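Long-range contact in sulfate adenylyltransferase (Allochromatium vinosum, PDB 4DNX), which catalyses the reaction of sulfate with ATP to give adenosine 5'-phosphosulfate and diphosphate: residues Leu55-Met59 with Phe79-Cys85. Sequence-based numbering, arbitrary orientation.
Sequences LDGFM and FPVPLLC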
loop_
_atom_site.group_PDB
_atom_site.type_symbol
_atom_site.label_atom_id
_atom_site.label_comp_id
_atom_site.label_asym_id
_atom_site.label_seq_id
_atom_site.Cartn_x
_atom_site.Cartn_y
_atom_site.Cartn_z
ATOM N N LEU A 55 -1.349 16.880 -14.440
ATOM C CA LEU A 55 -2.432 16.822 -15.437
ATOM C C LEU A 55 -3.759 16.372 -14.824
ATOM O O LEU A 55 -3.802 15.575 -13.876
ATOM C CB LEU A 55 -2.047 15.887 -16.599
ATOM C CG LEU A 55 -1.173 16.513 -17.704
ATOM C CD1 LEU A 55 0.112 17.066 -17.180
ATOM C CD2 LEU A 55 -0.853 15.446 -18.744
ATOM N N ASP A 56 -4.863 16.881 -15.387
ATOM C CA ASP A 56 -6.188 16.602 -14.770
ATOM C C ASP A 56 -7.010 15.485 -15.367
ATOM O O ASP A 56 -7.992 15.060 -14.759
ATOM C CB ASP A 56 -7.053 17.880 -14.651
ATOM C CG ASP A 56 -7.509 18.418 -15.967
ATOM O OD1 ASP A 56 -7.473 17.692 -17.003
ATOM O OD2 ASP A 56 -7.950 19.596 -15.968
ATOM N N GLY A 57 -6.589 14.975 -16.518
ATOM C CA GLY A 57 -7.377 13.963 -17.206
ATOM C C GLY A 57 -6.925 13.742 -18.627
ATOM O O GLY A 57 -5.755 13.895 -18.947
ATOM N N PHE A 58 -7.870 13.391 -19.499
ATOM C CA PHE A 58 -7.519 12.981 -20.861
ATOM C C PHE A 58 -7.483 14.182 -21.775
ATOM O O PHE A 58 -8.281 15.099 -21.624
ATOM C CB PHE A 58 -8.510 11.939 -21.374
ATOM C CG PHE A 58 -8.399 10.594 -20.671
ATOM C CD1 PHE A 58 -7.350 9.708 -20.978
ATOM C CD2 PHE A 58 -9.326 10.218 -19.706
ATOM C CE1 PHE A 58 -7.253 8.474 -20.334
ATOM C CE2 PHE A 58 -9.247 8.983 -19.055
ATOM C CZ PHE A 58 -8.197 8.096 -19.361
ATOM N N MET A 59 -6.562 14.142 -22.727
ATOM C CA MET A 59 -6.237 15.261 -23.607
ATOM C C MET A 59 -7.207 15.378 -24.752
ATOM O O MET A 59 -7.654 14.373 -25.317
ATOM C CB MET A 59 -4.838 15.057 -24.205
ATOM C CG MET A 59 -3.738 15.127 -23.205
ATOM S SD MET A 59 -2.144 15.019 -24.037
ATOM C CE MET A 59 -1.063 14.849 -22.607
ATOM N N PHE A 79 4.813 17.732 -21.107
ATOM C CA PHE A 79 4.365 16.353 -20.933
ATOM C C PHE A 79 4.711 15.487 -22.161
ATOM O O PHE A 79 4.342 15.823 -23.284
ATOM C CB PHE A 79 2.888 16.253 -20.566
ATOM C CG PHE A 79 2.540 14.916 -19.964
ATOM C CD1 PHE A 79 2.782 14.655 -18.595
ATOM C CD2 PHE A 79 2.094 13.859 -20.783
ATOM C CE1 PHE A 79 2.530 13.427 -18.040
ATOM C CE2 PHE A 79 1.841 12.590 -20.237
ATOM C CZ PHE A 79 2.040 12.365 -18.833
ATOM N N PRO A 80 5.441 14.387 -21.957
ATOM C CA PRO A 80 6.111 13.736 -23.082
ATOM C C PRO A 80 5.326 12.827 -24.001
ATOM O O PRO A 80 5.827 12.548 -25.084
ATOM C CB PRO A 80 7.254 12.940 -22.418
ATOM C CG PRO A 80 6.862 12.736 -21.048
ATOM C CD PRO A 80 5.877 13.833 -20.654
ATOM N N VAL A 81 4.162 12.334 -23.600
ATOM C CA VAL A 81 3.326 11.498 -24.494
ATOM C C VAL A 81 1.851 11.889 -24.404
ATOM O O VAL A 81 1.384 12.368 -23.390
ATOM C CB VAL A 81 3.462 9.958 -24.187
ATOM C CG1 VAL A 81 4.937 9.519 -24.278
ATOM C CG2 VAL A 81 2.836 9.619 -22.839
ATOM N N PRO A 82 1.089 11.645 -25.461
ATOM C CA PRO A 82 -0.321 11.980 -25.405
ATOM C C PRO A 82 -0.982 11.092 -24.375
ATOM O O PRO A 82 -0.550 9.962 -24.203
ATOM C CB PRO A 82 -0.851 11.618 -26.808
ATOM C CG PRO A 82 0.299 11.308 -27.672
ATOM C CD PRO A 82 1.559 11.284 -26.810
ATOM N N LEU A 83 -1.989 11.612 -23.665
ATOM C CA LEU A 83 -2.815 10.800 -22.794
ATOM C C LEU A 83 -4.206 10.813 -23.380
ATOM O O LEU A 83 -4.958 11.762 -23.162
ATOM C CB LEU A 83 -2.892 11.400 -21.387
ATOM C CG LEU A 83 -1.653 11.330 -20.501
ATOM C CD1 LEU A 83 -2.046 11.873 -19.085
ATOM C CD2 LEU A 83 -1.065 9.909 -20.419
ATOM N N LEU A 84 -4.536 9.772 -24.139
ATOM C CA LEU A 84 -5.804 9.764 -24.876
ATOM C C LEU A 84 -6.765 8.713 -24.335
ATOM O O LEU A 84 -6.367 7.649 -23.813
ATOM C CB LEU A 84 -5.540 9.507 -26.364
ATOM C CG LEU A 84 -4.961 10.692 -27.163
ATOM C CD1 LEU A 84 -4.432 10.219 -28.486
ATOM C CD2 LEU A 84 -6.061 11.774 -27.393
ATOM N N CYS A 85 -8.056 9.026 -24.443
ATOM C CA CYS A 85 -9.118 8.021 -24.223
ATOM C C CYS A 85 -9.841 7.853 -25.545
ATOM O O CYS A 85 -10.762 8.623 -25.889
ATOM C CB CYS A 85 -10.114 8.497 -23.146
ATOM S SG CYS A 85 -11.361 7.228 -22.841
HETATM O O HOH W 1 -8.731 11.725 -25.203
#
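Leu-83 O receives the backbone N-H of Met-59 at 2.9 Å, O to N, in a nearly straight bond (175° at the hydrogen). The same carbonyl oxygen lies in the ring plane of Phe-58, at the ring's edge. Beyond this bond the two backbones are joined by a water, which donates to Met-59 O and accepts from Cys-85 N. Met-59 also uses its side chain: its chain is extended beyond CG (chi2 -175°), which carries the sulfur along 79-85 until Leu-83 N makes a weak, long hydrogen bond to Met-59 SD, 3.4 Å. An unbranched, flexible methionine suits this place, because its terminal CE can go on to touch Val-81 O and the ring of Phe-79, reaching Phe-79 CD2 at 3.8 Å.

Both segments belong to the N-terminal PUA-like domain. The short strand 57-58 and the strand 86-87, which directly follows Cys-85, both pair antiparallel with strand 155-163, so the contact joins two chain passages held by one long strand, while helix 38-48 packs against Leu-55, Phe-58 and Leu-83.

Phe-58 offers a broad face to Cys-85, whose CB sits over the ring centre, 3.7 Å from the centroid of Phe-58. The cysteine is small enough for its CB to sit close over the face, while SG tilts up and away, 4.7 Å from the same centroid. An alanine in place of Phe-58 would be likely to leave Cys-85 CB and SG without their aromatic platform and open a gap beside helix 38-48.

Toward the other end, the forked tip of Leu-55 suits a place beside both Phe-79 and Leu-83: CD2 rests over the face of the Phe-79 ring, 3.7 Å from its centroid, and also meets Leu-83 CD1, while Leu-55 CD1 approaches Phe-79 CD1 from the same face.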